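Local coordinates for protein PpBBE-like 1 D396N (Physcomitrella patens subsp. patens, PDB 6EO5) that oxidises cellobiose as a cellobiose oxidase of the berberine bridge enzyme-like family, using a bicovalently attached FAD, at residues 55-60 with 174-179; 59-64 with 180-185. All blocks are in the same frame, centred on the assembly; numbering follows the deposited sequence.

Contact 1 (55-60 with 174-179); sequences TTVAQV and QLVAAN. With NAG (2-acetamido-2-deoxy-beta-D-glucopyranose), chain D.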
loop_
_atom_site.group_PDB
_atom_site.type_symbol
_atom_site.label_atom_id
_atom_site.label_comp_id
_atom_site.label_asym_id
_atom_site.label_seq_id
_atom_site.Cartn_x
_atom_site.Cartn_y
_atom_site.Cartn_z
ATOM N N THR A 55 -10.332 -11.245 -18.681
ATOM C CA THR A 55 -10.588 -9.952 -19.301
ATOM C C THR A 55 -12.050 -9.525 -19.208
ATOM O O THR A 55 -12.361 -8.393 -19.589
ATOM C CB THR A 55 -10.158 -9.956 -20.778
ATOM O OG1 THR A 55 -10.917 -10.938 -21.489
ATOM C CG2 THR A 55 -8.687 -10.293 -20.912
ATOM N N THR A 56 -12.948 -10.384 -18.706
ATOM C CA THR A 56 -14.366 -10.066 -18.573
ATOM C C THR A 56 -14.878 -10.500 -17.204
ATOM O O THR A 56 -14.331 -11.408 -16.572
ATOM C CB THR A 56 -15.231 -10.753 -19.643
ATOM O OG1 THR A 56 -15.367 -12.152 -19.332
ATOM C CG2 THR A 56 -14.612 -10.599 -21.021
ATOM N N VAL A 57 -15.964 -9.852 -16.770
ATOM C CA VAL A 57 -16.619 -10.242 -15.521
ATOM C C VAL A 57 -17.101 -11.682 -15.602
ATOM O O VAL A 57 -17.044 -12.431 -14.618
ATOM C CB VAL A 57 -17.781 -9.284 -15.200
ATOM C CG1 VAL A 57 -18.575 -9.792 -14.007
ATOM C CG2 VAL A 57 -17.267 -7.887 -14.949
ATOM N N ALA A 58 -17.586 -12.095 -16.773
ATOM C CA ALA A 58 -17.999 -13.481 -16.952
ATOM C C ALA A 58 -16.876 -14.436 -16.580
ATOM O O ALA A 58 -17.106 -15.460 -15.924
ATOM C CB ALA A 58 -18.437 -13.713 -18.398
ATOM N N GLN A 59 -15.642 -14.104 -16.978
ATOM C CA GLN A 59 -14.523 -15.012 -16.749
ATOM C C GLN A 59 -14.110 -15.029 -15.280
ATOM O O GLN A 59 -13.691 -16.072 -14.757
ATOM C CB GLN A 59 -13.352 -14.622 -17.645
ATOM C CG GLN A 59 -13.644 -14.813 -19.114
ATOM C CD GLN A 59 -12.483 -14.415 -19.980
ATOM O OE1 GLN A 59 -11.556 -13.749 -19.521
ATOM N NE2 GLN A 59 -12.513 -14.828 -21.240
ATOM N N VAL A 60 -14.218 -13.882 -14.603
ATOM C CA VAL A 60 -14.037 -13.866 -13.157
ATOM C C VAL A 60 -15.044 -14.800 -12.504
ATOM O O VAL A 60 -14.689 -15.640 -11.670
ATOM C CB VAL A 60 -14.150 -12.432 -12.610
ATOM C CG1 VAL A 60 -14.062 -12.443 -11.090
ATOM C CG2 VAL A 60 -13.056 -11.557 -13.192
ATOM N N GLN A 174 -17.089 -2.452 -7.661
ATOM C CA GLN A 174 -17.850 -3.603 -8.120
ATOM C C GLN A 174 -16.982 -4.837 -7.978
ATOM O O GLN A 174 -15.805 -4.813 -8.355
ATOM C CB GLN A 174 -18.283 -3.450 -9.563
ATOM C CG GLN A 174 -19.092 -2.212 -9.771
ATOM C CD GLN A 174 -19.601 -2.124 -11.169
ATOM O OE1 GLN A 174 -19.430 -3.062 -11.961
ATOM N NE2 GLN A 174 -20.235 -1.002 -11.497
ATOM N N LEU A 175 -17.562 -5.910 -7.439
ATOM C CA LEU A 175 -16.829 -7.151 -7.244
ATOM C C LEU A 175 -17.714 -8.343 -7.584
ATOM O O LEU A 175 -18.942 -8.250 -7.616
ATOM C CB LEU A 175 -16.295 -7.279 -5.804
ATOM C CG LEU A 175 -17.307 -7.298 -4.660
ATOM C CD1 LEU A 175 -17.627 -8.732 -4.250
ATOM C CD2 LEU A 175 -16.765 -6.499 -3.490
ATOM N N VAL A 176 -17.054 -9.468 -7.839
ATOM C CA VAL A 176 -17.689 -10.770 -7.995
ATOM C C VAL A 176 -17.633 -11.465 -6.640
ATOM O O VAL A 176 -16.543 -11.766 -6.140
ATOM C CB VAL A 176 -16.983 -11.601 -9.080
ATOM C CG1 VAL A 176 -17.557 -13.007 -9.158
ATOM C CG2 VAL A 176 -17.078 -10.894 -10.419
ATOM N N ALA A 177 -18.798 -11.714 -6.043
ATOM C CA ALA A 177 -18.870 -12.275 -4.700
ATOM C C ALA A 177 -18.677 -13.799 -4.717
ATOM O O ALA A 177 -18.461 -14.423 -5.760
ATOM C CB ALA A 177 -20.191 -11.897 -4.037
ATOM N N ALA A 178 -18.736 -14.405 -3.526
ATOM C CA ALA A 178 -18.426 -15.828 -3.410
ATOM C C ALA A 178 -19.478 -16.687 -4.095
ATOM O O ALA A 178 -19.150 -17.729 -4.674
ATOM C CB ALA A 178 -18.288 -16.229 -1.941
ATOM N N ASN A 179 -20.749 -16.278 -4.036
ATOM C CA ASN A 179 -21.798 -17.041 -4.702
ATOM C C ASN A 179 -21.915 -16.712 -6.189
ATOM O O ASN A 179 -22.797 -17.258 -6.854
ATOM C CB ASN A 179 -23.151 -16.857 -3.970
ATOM C CG ASN A 179 -23.774 -15.469 -4.152
ATOM O OD1 ASN A 179 -23.295 -14.647 -4.931
ATOM N ND2 ASN A 179 -24.870 -15.219 -3.420
HETATM C C1 NAG D . -25.622 -13.978 -3.444
HETATM C C2 NAG D . -26.932 -14.089 -4.211
HETATM C C3 NAG D . -27.560 -12.707 -4.363
HETATM C C4 NAG D . -27.772 -12.082 -2.988
HETATM C C5 NAG D . -26.466 -12.069 -2.184
HETATM C C6 NAG D . -26.663 -11.645 -0.746
HETATM C C7 NAG D . -27.074 -15.997 -5.757
HETATM C C8 NAG D . -27.693 -16.757 -4.616
HETATM N N2 NAG D . -26.740 -14.723 -5.506
HETATM O O3 NAG D . -28.802 -12.793 -5.053
HETATM O O4 NAG D . -28.290 -10.763 -3.130
HETATM O O5 NAG D . -25.872 -13.382 -2.138
HETATM O O6 NAG D . -26.634 -12.773 0.117
HETATM O O7 NAG D . -26.890 -16.513 -6.858
#
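V176, the last residue of strand 170-176, sets its side chain against V57 and V60 in the first turn of helix 57-70. This is a helix-on-sheet contact within the FAD-binding domain of the VAO (FAD_PCMH) fold. Traced outward, V176 CB already lies 3.6 Å from V60 CG1. A chi1 of 175° sets V176 CG1 anti to the backbone N and leaves CG2 beside that N, facing the helix methyls. The CG1 branch flanks the V60 methyl, with V176 CG1 and V60 CG1 4.0 Å apart. The CG2 branch carries most of the contact. V176 CG2 approaches V60 CG1 to 3.5 Å and V57 CG1 to 4.0 Å, so one strand methyl meets two helix methyls. V57 and V60 are three residues apart, nearly one helical turn, which puts their CG1 atoms on the same flank of the helix. The V57 and V176 side chains run past each other in opposite directions, whereas V60 lies obliquely across V176. V60 and V176 are both buried: V60 also touches P54, F102 and I207, and V176 also rests on Q61 and V64. The V60 side chain is about 8 Å from the bound FAD.

Polar bonds within 55-60 fix the start of this helix. T56 is its N-cap, with OG1 accepting from Q59 N at 3.1 Å (N-H...O 147°). The extended Q59 side chain reaches back along the chain, and its OE1 accepts from T55 N at 2.9 Å. That bond is nearly straight (169°), although the donor is tilted from the carbonyl plane. Beyond the strand, the chain turns through A177 and A178 to the glycosylated N179, whose ND2 is covalently bonded to C1 of N-acetylglucosamine at 1.5 Å.

Contact 2 (59-64 with 180-185); sequences QVQNAV and GTVVTA. With NAG (2-acetamido-2-deoxy-beta-D-glucopyranose), chain D.
Q61 reaches from helix 57-70 to G180 and V182, bridging the helix to the turn and strand of the β-hairpin formed by strands 170-176 and 182-186 in the FAD-binding domain. The polar part is a single hydrogen bond across the two segments: Q61 NE2 donates to G180 O at 2.9 Å, with an N-H...O angle of 156°. The C=O...N angle of 166° places the donor almost straight ahead of the carbonyl, and the acceptor lies close to the amide plane of Q61. CG of Q61 lies anti to the carbonyl carbon, which sends the side chain toward the turn, and the extended torsion beyond CG (chi2 163°) supplies the reach. At the positive phi of G180 a CB would press on the carbonyl O of N179, which by itself favours glycine here.

Van der Waals contact adds the V182 CG2 methyl, set against the amide group of Q61, the two side chains crossing at about a right angle.

The glycan supplies a further polar contact. N179, G180 and T181 form an N-glycosylation sequon, and T181 OG1, also hydrogen-bonded to N179 OD1, accepts from N2 of the N-acetylglucosamine at 2.7 Å.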
loop_
_atom_site.group_PDB
_atom_site.type_symbol
_atom_site.label_atom_id
_atom_site.label_comp_id
_atom_site.label_asym_id
_atom_site.label_seq_id
_atom_site.Cartn_x
_atom_site.Cartn_y
_atom_site.Cartn_z
ATOM N N GLN A 59 -15.642 -14.104 -16.978
ATOM C CA GLN A 59 -14.523 -15.012 -16.749
ATOM C C GLN A 59 -14.110 -15.029 -15.280
ATOM O O GLN A 59 -13.691 -16.072 -14.757
ATOM C CB GLN A 59 -13.352 -14.622 -17.645
ATOM C CG GLN A 59 -13.644 -14.813 -19.114
ATOM C CD GLN A 59 -12.483 -14.415 -19.980
ATOM O OE1 GLN A 59 -11.556 -13.749 -19.521
ATOM N NE2 GLN A 59 -12.513 -14.828 -21.240
ATOM N N VAL A 60 -14.218 -13.882 -14.603
ATOM C CA VAL A 60 -14.037 -13.866 -13.157
ATOM C C VAL A 60 -15.044 -14.800 -12.504
ATOM O O VAL A 60 -14.689 -15.640 -11.670
ATOM C CB VAL A 60 -14.150 -12.432 -12.610
ATOM C CG1 VAL A 60 -14.062 -12.443 -11.090
ATOM C CG2 VAL A 60 -13.056 -11.557 -13.192
ATOM N N GLN A 61 -16.316 -14.685 -12.901
ATOM C CA GLN A 61 -17.345 -15.588 -12.395
ATOM C C GLN A 61 -17.012 -17.046 -12.691
ATOM O O GLN A 61 -17.308 -17.932 -11.874
ATOM C CB GLN A 61 -18.696 -15.211 -12.989
ATOM C CG GLN A 61 -19.297 -13.984 -12.343
ATOM C CD GLN A 61 -20.404 -13.365 -13.163
ATOM O OE1 GLN A 61 -20.303 -13.272 -14.395
ATOM N NE2 GLN A 61 -21.468 -12.924 -12.489
ATOM N N ASN A 62 -16.384 -17.313 -13.838
ATOM C CA ASN A 62 -15.994 -18.679 -14.160
ATOM C C ASN A 62 -14.931 -19.184 -13.198
ATOM O O ASN A 62 -15.026 -20.306 -12.686
ATOM C CB ASN A 62 -15.479 -18.763 -15.590
ATOM C CG ASN A 62 -14.817 -20.088 -15.880
ATOM O OD1 ASN A 62 -13.612 -20.246 -15.699
ATOM N ND2 ASN A 62 -15.607 -21.056 -16.317
ATOM N N ALA A 63 -13.897 -18.369 -12.954
ATOM C CA ALA A 63 -12.835 -18.773 -12.036
ATOM C C ALA A 63 -13.383 -19.032 -10.635
ATOM O O ALA A 63 -13.014 -20.020 -9.991
ATOM C CB ALA A 63 -11.733 -17.710 -12.004
ATOM N N VAL A 64 -14.279 -18.167 -10.157
ATOM C CA VAL A 64 -14.858 -18.352 -8.831
ATOM C C VAL A 64 -15.704 -19.619 -8.789
ATOM O O VAL A 64 -15.695 -20.359 -7.796
ATOM C CB VAL A 64 -15.676 -17.110 -8.432
ATOM C CG1 VAL A 64 -16.447 -17.362 -7.142
ATOM C CG2 VAL A 64 -14.760 -15.900 -8.292
ATOM N N GLY A 180 -21.053 -15.848 -6.725
ATOM C CA GLY A 180 -20.976 -15.610 -8.150
ATOM C C GLY A 180 -21.626 -14.332 -8.650
ATOM O O GLY A 180 -21.370 -13.946 -9.793
ATOM N N THR A 181 -22.446 -13.666 -7.843
ATOM C CA THR A 181 -23.159 -12.469 -8.282
ATOM C C THR A 181 -22.233 -11.259 -8.367
ATOM O O THR A 181 -21.386 -11.049 -7.493
ATOM C CB THR A 181 -24.298 -12.152 -7.311
ATOM O OG1 THR A 181 -25.112 -13.314 -7.126
ATOM C CG2 THR A 181 -25.151 -11.024 -7.831
ATOM N N VAL A 182 -22.410 -10.448 -9.410
ATOM C CA VAL A 182 -21.739 -9.152 -9.471
ATOM C C VAL A 182 -22.452 -8.186 -8.539
ATOM O O VAL A 182 -23.672 -8.008 -8.623
ATOM C CB VAL A 182 -21.711 -8.604 -10.903
ATOM C CG1 VAL A 182 -20.754 -7.423 -10.979
ATOM C CG2 VAL A 182 -21.314 -9.688 -11.868
ATOM N N VAL A 183 -21.691 -7.544 -7.664
ATOM C CA VAL A 183 -22.219 -6.700 -6.602
ATOM C C VAL A 183 -21.678 -5.288 -6.781
ATOM O O VAL A 183 -20.595 -5.082 -7.343
ATOM C CB VAL A 183 -21.831 -7.266 -5.216
ATOM C CG1 VAL A 183 -22.614 -6.598 -4.114
ATOM C CG2 VAL A 183 -22.026 -8.775 -5.187
ATOM N N THR A 184 -22.436 -4.312 -6.287
ATOM C CA THR A 184 -21.996 -2.926 -6.266
ATOM C C THR A 184 -22.087 -2.390 -4.843
ATOM O O THR A 184 -23.086 -2.610 -4.153
ATOM C CB THR A 184 -22.827 -2.076 -7.237
ATOM O OG1 THR A 184 -22.435 -2.387 -8.579
ATOM C CG2 THR A 184 -22.613 -0.593 -6.986
ATOM N N ALA A 185 -21.037 -1.705 -4.402
ATOM C CA ALA A 185 -20.953 -1.182 -3.048
ATOM C C ALA A 185 -20.573 0.287 -3.104
ATOM O O ALA A 185 -19.584 0.644 -3.753
ATOM C CB ALA A 185 -19.926 -1.959 -2.218
HETATM C C1 NAG D . -25.622 -13.978 -3.444
HETATM C C2 NAG D . -26.932 -14.089 -4.211
HETATM C C3 NAG D . -27.560 -12.707 -4.363
HETATM C C4 NAG D . -27.772 -12.082 -2.988
HETATM C C5 NAG D . -26.466 -12.069 -2.184
HETATM C C6 NAG D . -26.663 -11.645 -0.746
HETATM C C7 NAG D . -27.074 -15.997 -5.757
HETATM C C8 NAG D . -27.693 -16.757 -4.616
HETATM N N2 NAG D . -26.740 -14.723 -5.506
HETATM O O3 NAG D . -28.802 -12.793 -5.053
HETATM O O4 NAG D . -28.290 -10.763 -3.130
HETATM O O5 NAG D . -25.872 -13.382 -2.138
HETATM O O6 NAG D . -26.634 -12.773 0.117
HETATM O O7 NAG D . -26.890 -16.513 -6.858
#

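After two short helices and strands 24-26 and 50-53, the chain enters helix 57-70, where both contacts start, sharing Q59 and V60. More than a hundred residues follow, about half of them in helices and strands, before strand 170-176 closes the loop at contact 1. Contact 2 closes its loop past the glycosylated turn; the two closures cross rather than nest, since contact 2 both starts and ends later. Both fasten helix 57-70 to the hairpin, contact 1 at the end of strand 170-176 and contact 2 at the turn and the start of strand 182-186. The strands pair antiparallel through bonds that include a probable one from V183 N to L175 O (2.8 Å). V57 CG1 meets V182 CG2 at 3.5 Å.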